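Local coordinates for protein beta-glucosidase (Chaetomella raphigera, PDB 6JXG) that probably hydrolyses terminal, non-reducing beta-D-glucosyl residues to release beta-D-glucose, as a secreted glycoside hydrolase family 3 enzyme of cellulose breakdown, at residues Ile49-Leu54 against Arg287-Trp292; Gly149-Ala154 against Val295-Gly300; Leu587-Ser592 against Gly708-Ser713. One frame throughout, in Å; residues are numbered along the deposited sequence.

How the contacts relate
Running from the N terminus, the chain first lays down 49-54, in the loop leading into strand 55-57, and then 149-154, which enters strand 151-157. Only after helix 278-294 starts does contact 1 close, when 287-292 packs on 49-54; the helix then ends and 295-300 closes contact 2 on 149-154. The two loops therefore cross, and they meet in space: their centres are 9 Å apart, and Trp-292 of contact 1 lies against Gln-297 and Asp-298 of contact 2. Both lie in the TIM-barrel-like part, tying helix 278-294 and the loop after it to earlier segments. Contact 3 follows in series, joining two sheets far away, its centre about 47 Å from that of contact 1.

Contact 1. Residues Ile49-Leu54 against Arg287-Trp292; sequences IGLPEL and RILASW
Helix 278-294 presents one flank, residues 287-292, to the irregular loop 49-54, and the backbones stay well apart, with Leu-51 CA and Leu-289 CA 8.7 Å from each other. Gly-50 has positive phi (69°) and together with Leu-51 faces Val-46 in a G1 beta bulge; from this loop Ile-49, Leu-51, Pro-52 and Leu-54 all touch the helix.

Trp-292 takes the largest share of the contact. Its CG is anti to the backbone N, which sends the indole out from the helix into the loop. Leu-51, whose CG is also anti to its N, lays CD1 on one face of the indole: the methyl stands 3.5 Å from the centroid of the six-membered ring and just 8° off the normal, a CH-pi contact of nearly perpendicular approach. At the ring edge the carbonyl oxygens of Ile-49 and Gly-50 lie near the plane, Gly-50 O being 3.6 Å from Trp-292 CH2. Pro-52 meets the indole tip to tip, its CD 3.6 Å from Trp-292 CZ2, while Leu-54 CD2 comes obliquely to within 3.9 Å of Trp-292 CD1.

One turn back, Leu-289 turns its CD2 to the same Leu-51 CD1 at 3.8 Å, so that one methyl touches both the indole face and the leucine, the two partners lying roughly at right angles as seen from it. Ile-49 reaches Leu-289 tip to tip, and Leu-54 CD1 crosses Ile-288 CG2 at 4.1 Å. Leu-289 also touches Ala-13 and Ala-16 of helix 7-17, and Ile-28 of helix 22-29 touches both Leu-51 and Ile-288.

No hydrogen bond passes between the two segments. The helix is held to the loop by shape and apolar burial, with carbonyl oxygens set where the indole's C-H rim would be slightly electropositive and a methyl over its pi face.

Contact 2. Residues Gly149-Ala154 against Val295-Gly300; sequences GVQACA and VGQDQG
With CG beside the backbone N (chi1 -66°) and the chain extended beyond it, Gln-297 carries its amide across to the backbone of Gly-149, just after helix 131-147. Val-295 holds CG2 in the crowded position between its N and carbonyl carbon, and this branch touches both Gly-149 O and Gln-151 CG, each at 3.6 Å.

The polar grip centres on Gly-149 O. Gln-297 NE2 donates to it over 3.0 Å, almost dead straight at 177°; the oxygen lies in the plane of the glutamine amide and receives the N-H on a lone pair. A water donates to the same oxygen and also to Val-295 O, at 2.9 Å, bridging the two backbones. Gln-297 NE2 donates to Asn-104 O as well, so both bonds fix the rotation of the amide. An alanine at Gln-297 would lose this amide and would probably loosen the loop from both carbonyls. Gln-151, extended beyond CG, crosses Val-295 at about a right angle.

Two helix ends meet here: Gly-149 closes helix 131-147 and Gly-296 closes helix 278-294, each with positive phi in a Schellman motif. The first leads directly into strand 151-157, the helix-to-strand connection of a beta/alpha barrel such as this TIM-barrel-like domain.

Contact 3. Residues Leu587-Ser592 against Gly708-Ser713; sequences LTAKYS and GSLKCS
Two strands run almost parallel here, 9° between their directions, yet no hydrogen bond joins them: their axes pass 7.2 Å apart at the closest, and each belongs to a different sheet. Strand 582-591 is bonded through its backbone to 612-622, and strand 704-711 to 692-698, so 587-591 and 708-711 meet by side chains packing on each other and on the facing backbone.

Tyr-591 covers the most surface. Its chi1 of -125° is off the staggered positions and swings the ring across the end of the facing strand. Lys-711 O lies near the ring plane at the edge, 3.2 Å from Tyr-591 CD1, a close approach of a carbonyl to aromatic C-H. Leu-710 crosses the tyrosine at about a right angle, its CD2 3.8 Å from Tyr-591 CD1. Past Lys-711 the chain bends in an inverse gamma turn centred on Cys-712, beyond which Ser-713, the last modelled residue and poorly ordered, has its carbonyl carbon over one face of the ring.

Further back, Ala-589 CB points at the other sheet and comes to 4.0 Å from Ser-709 O. Leu-587 CD1 rests on the backbone of Gly-708, 3.7 Å from its N; a CB on that glycine would collide with the methyl. Lys-711 folds back, bent at chi2 and chi3, and its NZ donates to Ser-709 O at 3.2 Å on an in-plane lone pair, while Ala-589 O is 3.9 Å from the same NZ.

Leu-587 also touches Val-616 and Val-697, and Ala-589 touches Leu-695, so the two segments join a wider apolar layer between the sheets. Face-to-face packing of a three-stranded and a four-stranded antiparallel sheet is a beta sandwich, consistent with the fibronectin type III-like domain of this family, and here an outermost strand of each sheet lies against the other.

Contact 1. Residues Ile49-Leu54 against Arg287-Trp292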
loop_
_atom_site.group_PDB
_atom_site.type_symbol
_atom_site.label_atom_id
_atom_site.label_comp_id
_atom_site.label_asym_id
_atom_site.label_seq_id
_atom_site.Cartn_x
_atom_site.Cartn_y
_atom_site.Cartn_z
ATOM N N ILE A 49 -5.291 -33.663 12.763
ATOM C CA ILE A 49 -4.354 -33.397 11.671
ATOM C C ILE A 49 -3.222 -32.470 12.080
ATOM O O ILE A 49 -2.469 -31.959 11.199
ATOM C CB ILE A 49 -5.095 -32.865 10.420
ATOM C CG1 ILE A 49 -5.888 -31.583 10.749
ATOM C CG2 ILE A 49 -6.044 -33.917 9.841
ATOM C CD1 ILE A 49 -6.337 -30.809 9.501
ATOM N N GLY A 50 -3.103 -32.204 13.405
ATOM C CA GLY A 50 -2.042 -31.338 13.924
ATOM C C GLY A 50 -2.231 -29.881 13.518
ATOM O O GLY A 50 -1.292 -29.118 13.398
ATOM N N LEU A 51 -3.474 -29.489 13.223
ATOM C CA LEU A 51 -3.742 -28.103 12.844
ATOM C C LEU A 51 -3.910 -27.275 14.115
ATOM O O LEU A 51 -4.796 -27.575 14.916
ATOM C CB LEU A 51 -5.048 -28.051 12.070
ATOM C CG LEU A 51 -5.401 -26.670 11.465
ATOM C CD1 LEU A 51 -4.504 -26.390 10.242
ATOM C CD2 LEU A 51 -6.840 -26.708 10.992
ATOM N N PRO A 52 -3.137 -26.211 14.261
ATOM C CA PRO A 52 -3.345 -25.349 15.450
ATOM C C PRO A 52 -4.593 -24.517 15.364
ATOM O O PRO A 52 -5.296 -24.555 14.381
ATOM C CB PRO A 52 -2.125 -24.455 15.454
ATOM C CG PRO A 52 -1.827 -24.241 13.988
ATOM C CD PRO A 52 -2.192 -25.591 13.303
ATOM N N GLU A 53 -4.840 -23.743 16.420
ATOM C CA GLU A 53 -5.848 -22.746 16.414
ATOM C C GLU A 53 -5.369 -21.616 15.482
ATOM O O GLU A 53 -4.667 -20.709 15.916
ATOM C CB GLU A 53 -6.086 -22.278 17.847
ATOM C CG GLU A 53 -7.213 -21.281 18.037
ATOM C CD GLU A 53 -7.450 -20.909 19.487
ATOM O OE1 GLU A 53 -8.012 -19.854 19.790
ATOM O OE2 GLU A 53 -7.091 -21.696 20.322
ATOM N N LEU A 54 -5.737 -21.650 14.198
ATOM C CA LEU A 54 -5.167 -20.696 13.234
ATOM C C LEU A 54 -5.359 -19.247 13.665
ATOM O O LEU A 54 -6.484 -18.852 14.020
ATOM C CB LEU A 54 -5.714 -20.859 11.817
ATOM C CG LEU A 54 -5.347 -22.215 11.204
ATOM C CD1 LEU A 54 -6.226 -22.463 9.972
ATOM C CD2 LEU A 54 -3.890 -22.236 10.778
ATOM N N ARG A 287 -8.747 -25.668 0.460
ATOM C CA ARG A 287 -8.045 -24.436 0.139
ATOM C C ARG A 287 -7.267 -23.880 1.365
ATOM O O ARG A 287 -6.094 -23.509 1.267
ATOM C CB ARG A 287 -9.017 -23.407 -0.382
ATOM C CG ARG A 287 -9.543 -23.679 -1.803
ATOM C CD ARG A 287 -10.663 -22.747 -2.210
ATOM N NE ARG A 287 -10.992 -22.918 -3.616
ATOM C CZ ARG A 287 -10.272 -22.493 -4.661
ATOM N NH1 ARG A 287 -9.201 -21.751 -4.491
ATOM N NH2 ARG A 287 -10.688 -22.803 -5.892
ATOM N N ILE A 288 -7.940 -23.795 2.508
ATOM C CA ILE A 288 -7.363 -23.301 3.763
ATOM C C ILE A 288 -6.131 -24.137 4.158
ATOM O O ILE A 288 -5.043 -23.599 4.408
ATOM C CB ILE A 288 -8.392 -23.345 4.914
ATOM C CG1 ILE A 288 -9.570 -22.427 4.587
ATOM C CG2 ILE A 288 -7.745 -22.900 6.237
ATOM C CD1 ILE A 288 -10.856 -22.658 5.331
ATOM N N LEU A 289 -6.303 -25.457 4.082
ATOM C CA LEU A 289 -5.200 -26.383 4.404
ATOM C C LEU A 289 -4.097 -26.279 3.337
ATOM O O LEU A 289 -2.919 -26.356 3.657
ATOM C CB LEU A 289 -5.720 -27.849 4.548
ATOM C CG LEU A 289 -6.712 -28.069 5.709
ATOM C CD1 LEU A 289 -7.051 -29.549 5.726
ATOM C CD2 LEU A 289 -6.156 -27.664 7.082
ATOM N N ALA A 290 -4.454 -26.149 2.056
ATOM C CA ALA A 290 -3.444 -26.020 1.018
ATOM C C ALA A 290 -2.502 -24.822 1.327
ATOM O O ALA A 290 -1.296 -24.917 1.161
ATOM C CB ALA A 290 -4.081 -25.848 -0.337
ATOM N N SER A 291 -3.078 -23.691 1.672
ATOM C CA SER A 291 -2.305 -22.492 1.961
ATOM C C SER A 291 -1.382 -22.666 3.179
ATOM O O SER A 291 -0.217 -22.242 3.193
ATOM C CB SER A 291 -3.288 -21.343 2.183
ATOM O OG SER A 291 -3.804 -20.890 0.897
ATOM N N TRP A 292 -1.906 -23.338 4.187
ATOM C CA TRP A 292 -1.142 -23.770 5.379
ATOM C C TRP A 292 0.087 -24.601 5.029
ATOM O O TRP A 292 1.232 -24.275 5.442
ATOM C CB TRP A 292 -2.092 -24.531 6.325
ATOM C CG TRP A 292 -1.555 -24.913 7.676
ATOM C CD1 TRP A 292 -1.130 -24.060 8.639
ATOM C CD2 TRP A 292 -1.464 -26.229 8.239
ATOM N NE1 TRP A 292 -0.753 -24.757 9.755
ATOM C CE2 TRP A 292 -0.974 -26.084 9.539
ATOM C CE3 TRP A 292 -1.843 -27.504 7.803
ATOM C CZ2 TRP A 292 -0.764 -27.117 10.363
ATOM C CZ3 TRP A 292 -1.619 -28.556 8.648
ATOM C CH2 TRP A 292 -1.085 -28.342 9.922
#

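Contact 2. Residues Gly149-Ala154 against Val295-Gly300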
loop_
_atom_site.group_PDB
_atom_site.type_symbol
_atom_site.label_atom_id
_atom_site.label_comp_id
_atom_site.label_asym_id
_atom_site.label_seq_id
_atom_site.Cartn_x
_atom_site.Cartn_y
_atom_site.Cartn_z
ATOM N N GLY A 149 7.727 -17.174 6.100
ATOM C CA GLY A 149 6.951 -18.292 6.566
ATOM C C GLY A 149 5.517 -17.982 7.032
ATOM O O GLY A 149 4.803 -18.910 7.483
ATOM N N VAL A 150 5.075 -16.709 6.900
ATOM C CA VAL A 150 3.690 -16.375 7.258
ATOM C C VAL A 150 2.860 -16.425 5.952
ATOM O O VAL A 150 3.405 -16.297 4.824
ATOM C CB VAL A 150 3.547 -14.955 7.930
ATOM C CG1 VAL A 150 3.679 -13.847 6.898
ATOM C CG2 VAL A 150 2.209 -14.802 8.600
ATOM N N GLN A 151 1.566 -16.692 6.077
ATOM C CA GLN A 151 0.625 -16.558 4.944
ATOM C C GLN A 151 0.239 -15.065 4.819
ATOM O O GLN A 151 -0.151 -14.431 5.805
ATOM C CB GLN A 151 -0.650 -17.355 5.214
ATOM C CG GLN A 151 -0.408 -18.854 5.366
ATOM C CD GLN A 151 -1.656 -19.669 5.699
ATOM O OE1 GLN A 151 -1.715 -20.421 6.739
ATOM N NE2 GLN A 151 -2.660 -19.548 4.868
ATOM N N ALA A 152 0.395 -14.483 3.659
ATOM C CA ALA A 152 -0.070 -13.139 3.430
ATOM C C ALA A 152 -1.534 -13.191 2.980
ATOM O O ALA A 152 -2.084 -14.250 2.644
ATOM C CB ALA A 152 0.794 -12.460 2.336
ATOM N N CYS A 153 -2.182 -12.034 3.046
ATOM C CA CYS A 153 -3.584 -11.873 2.780
ATOM C C CYS A 153 -3.739 -10.546 2.013
ATOM O O CYS A 153 -3.810 -9.448 2.605
ATOM C CB CYS A 153 -4.398 -11.798 4.077
ATOM S SG CYS A 153 -6.224 -11.705 3.726
ATOM N N ALA A 154 -3.887 -10.651 0.715
ATOM C CA ALA A 154 -4.204 -9.507 -0.091
ATOM C C ALA A 154 -5.645 -9.024 0.145
ATOM O O ALA A 154 -6.632 -9.771 -0.083
ATOM C CB ALA A 154 -3.999 -9.820 -1.572
ATOM N N VAL A 295 2.907 -22.623 2.501
ATOM C CA VAL A 295 3.969 -21.895 3.178
ATOM C C VAL A 295 4.720 -22.683 4.272
ATOM O O VAL A 295 5.577 -22.097 4.897
ATOM C CB VAL A 295 3.525 -20.507 3.714
ATOM C CG1 VAL A 295 2.691 -19.785 2.666
ATOM C CG2 VAL A 295 2.761 -20.591 4.977
ATOM N N GLY A 296 4.390 -23.970 4.466
ATOM C CA GLY A 296 5.116 -24.885 5.367
ATOM C C GLY A 296 4.825 -24.715 6.843
ATOM O O GLY A 296 5.686 -25.023 7.687
ATOM N N GLN A 297 3.633 -24.286 7.202
ATOM C CA GLN A 297 3.352 -24.039 8.597
ATOM C C GLN A 297 2.996 -25.320 9.430
ATOM O O GLN A 297 2.756 -25.248 10.660
ATOM C CB GLN A 297 2.239 -23.027 8.784
ATOM C CG GLN A 297 2.643 -21.645 8.280
ATOM C CD GLN A 297 1.603 -20.609 8.488
ATOM O OE1 GLN A 297 0.453 -20.890 8.790
ATOM N NE2 GLN A 297 2.000 -19.389 8.289
ATOM N N ASP A 298 2.916 -26.445 8.745
ATOM C CA ASP A 298 2.473 -27.683 9.354
ATOM C C ASP A 298 3.562 -28.344 10.142
ATOM O O ASP A 298 3.237 -29.272 10.909
ATOM C CB ASP A 298 1.994 -28.675 8.267
ATOM C CG ASP A 298 3.017 -28.961 7.279
ATOM O OD1 ASP A 298 3.323 -30.153 7.061
ATOM O OD2 ASP A 298 3.553 -28.009 6.677
ATOM N N GLN A 299 4.817 -27.919 9.950
ATOM C CA GLN A 299 5.955 -28.432 10.737
ATOM C C GLN A 299 6.651 -27.274 11.427
ATOM O O GLN A 299 7.138 -26.371 10.737
ATOM C CB GLN A 299 7.057 -29.119 9.885
ATOM C CG GLN A 299 6.722 -29.703 8.497
ATOM C CD GLN A 299 7.117 -28.818 7.276
ATOM O OE1 GLN A 299 7.213 -27.579 7.365
ATOM N NE2 GLN A 299 7.318 -29.465 6.122
ATOM N N GLY A 300 6.710 -27.316 12.748
ATOM C CA GLY A 300 7.676 -26.526 13.498
ATOM C C GLY A 300 7.333 -25.038 13.553
ATOM O O GLY A 300 8.228 -24.198 13.746
HETATM O O HOH W 1 5.995 -21.418 7.687
#

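Contact 3. Residues Leu587-Ser592 against Gly708-Ser713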
loop_
_atom_site.group_PDB
_atom_site.type_symbol
_atom_site.label_atom_id
_atom_site.label_comp_id
_atom_site.label_asym_id
_atom_site.label_seq_id
_atom_site.Cartn_x
_atom_site.Cartn_y
_atom_site.Cartn_z
ATOM N N LEU A 587 18.521 5.184 -25.489
ATOM C CA LEU A 587 17.382 4.325 -25.308
ATOM C C LEU A 587 17.556 3.114 -26.202
ATOM O O LEU A 587 17.908 3.270 -27.340
ATOM C CB LEU A 587 16.178 5.041 -25.820
ATOM C CG LEU A 587 14.766 4.880 -25.346
ATOM C CD1 LEU A 587 13.811 4.902 -26.482
ATOM C CD2 LEU A 587 14.447 3.808 -24.383
ATOM N N THR A 588 17.256 1.921 -25.713
ATOM C CA THR A 588 17.101 0.717 -26.556
ATOM C C THR A 588 15.733 0.092 -26.298
ATOM O O THR A 588 15.215 0.216 -25.202
ATOM C CB THR A 588 18.206 -0.315 -26.275
ATOM O OG1 THR A 588 18.025 -0.851 -24.974
ATOM C CG2 THR A 588 19.543 0.342 -26.341
ATOM N N ALA A 589 15.191 -0.631 -27.261
ATOM C CA ALA A 589 13.934 -1.310 -27.126
ATOM C C ALA A 589 14.018 -2.500 -28.024
ATOM O O ALA A 589 14.478 -2.352 -29.155
ATOM C CB ALA A 589 12.780 -0.425 -27.570
ATOM N N LYS A 590 13.700 -3.690 -27.515
ATOM C CA LYS A 590 13.851 -4.914 -28.307
ATOM C C LYS A 590 12.750 -5.888 -27.924
ATOM O O LYS A 590 12.527 -6.156 -26.765
ATOM C CB LYS A 590 15.215 -5.544 -28.059
ATOM C CG LYS A 590 15.342 -6.986 -28.552
ATOM C CD LYS A 590 16.768 -7.536 -28.361
ATOM C CE LYS A 590 17.551 -7.418 -29.669
ATOM N NZ LYS A 590 18.563 -8.498 -29.844
ATOM N N TYR A 591 12.031 -6.386 -28.906
ATOM C CA TYR A 591 11.099 -7.461 -28.659
ATOM C C TYR A 591 11.971 -8.753 -28.553
ATOM O O TYR A 591 12.638 -9.132 -29.484
ATOM C CB TYR A 591 10.106 -7.425 -29.819
ATOM C CG TYR A 591 8.649 -7.322 -29.448
ATOM C CD1 TYR A 591 7.800 -6.322 -29.947
ATOM C CD2 TYR A 591 8.106 -8.281 -28.659
ATOM C CE1 TYR A 591 6.436 -6.268 -29.580
ATOM C CE2 TYR A 591 6.766 -8.273 -28.310
ATOM C CZ TYR A 591 5.919 -7.286 -28.741
ATOM O OH TYR A 591 4.544 -7.472 -28.328
ATOM N N SER A 592 12.026 -9.411 -27.413
ATOM C CA SER A 592 12.803 -10.587 -27.306
ATOM C C SER A 592 11.948 -11.851 -27.565
ATOM O O SER A 592 12.488 -12.906 -27.804
ATOM C CB SER A 592 13.489 -10.628 -25.961
ATOM O OG SER A 592 12.542 -10.462 -24.920
ATOM N N GLY A 708 10.768 6.406 -27.873
ATOM C CA GLY A 708 11.039 5.393 -28.870
ATOM C C GLY A 708 9.779 4.646 -29.151
ATOM O O GLY A 708 8.733 5.018 -28.705
ATOM N N SER A 709 9.895 3.575 -29.890
ATOM C CA SER A 709 8.709 2.749 -30.166
ATOM C C SER A 709 9.066 1.289 -30.258
ATOM O O SER A 709 10.229 0.926 -30.303
ATOM C CB SER A 709 7.990 3.255 -31.405
ATOM O OG SER A 709 8.855 3.133 -32.481
ATOM N N LEU A 710 8.052 0.457 -30.134
ATOM C CA LEU A 710 8.190 -0.972 -30.244
ATOM C C LEU A 710 7.168 -1.298 -31.290
ATOM O O LEU A 710 5.975 -1.093 -31.091
ATOM C CB LEU A 710 7.804 -1.689 -28.955
ATOM C CG LEU A 710 8.765 -2.411 -28.033
ATOM C CD1 LEU A 710 7.924 -3.148 -26.995
ATOM C CD2 LEU A 710 9.748 -3.339 -28.712
ATOM N N LYS A 711 7.659 -1.716 -32.439
ATOM C CA LYS A 711 6.856 -2.307 -33.501
ATOM C C LYS A 711 6.064 -3.438 -32.848
ATOM O O LYS A 711 6.630 -4.171 -32.041
ATOM C CB LYS A 711 7.801 -2.866 -34.560
ATOM C CG LYS A 711 9.099 -3.497 -33.952
ATOM C CD LYS A 711 10.240 -2.466 -33.619
ATOM C CE LYS A 711 10.890 -2.735 -32.267
ATOM N NZ LYS A 711 11.626 -1.575 -31.670
ATOM N N CYS A 712 4.762 -3.508 -33.116
ATOM C CA CYS A 712 3.860 -4.532 -32.539
ATOM C C CYS A 712 3.955 -5.884 -33.266
ATOM O O CYS A 712 2.947 -6.360 -33.761
ATOM C CB CYS A 712 2.389 -4.087 -32.609
ATOM S SG CYS A 712 1.968 -2.612 -31.671
ATOM N N SER A 713 5.152 -6.479 -33.280
ATOM C CA SER A 713 5.417 -7.816 -33.822
ATOM C C SER A 713 6.883 -8.122 -33.551
ATOM O O SER A 713 7.747 -7.269 -33.825
ATOM C CB SER A 713 5.165 -7.859 -35.337
ATOM O OG SER A 713 5.776 -6.737 -35.971
#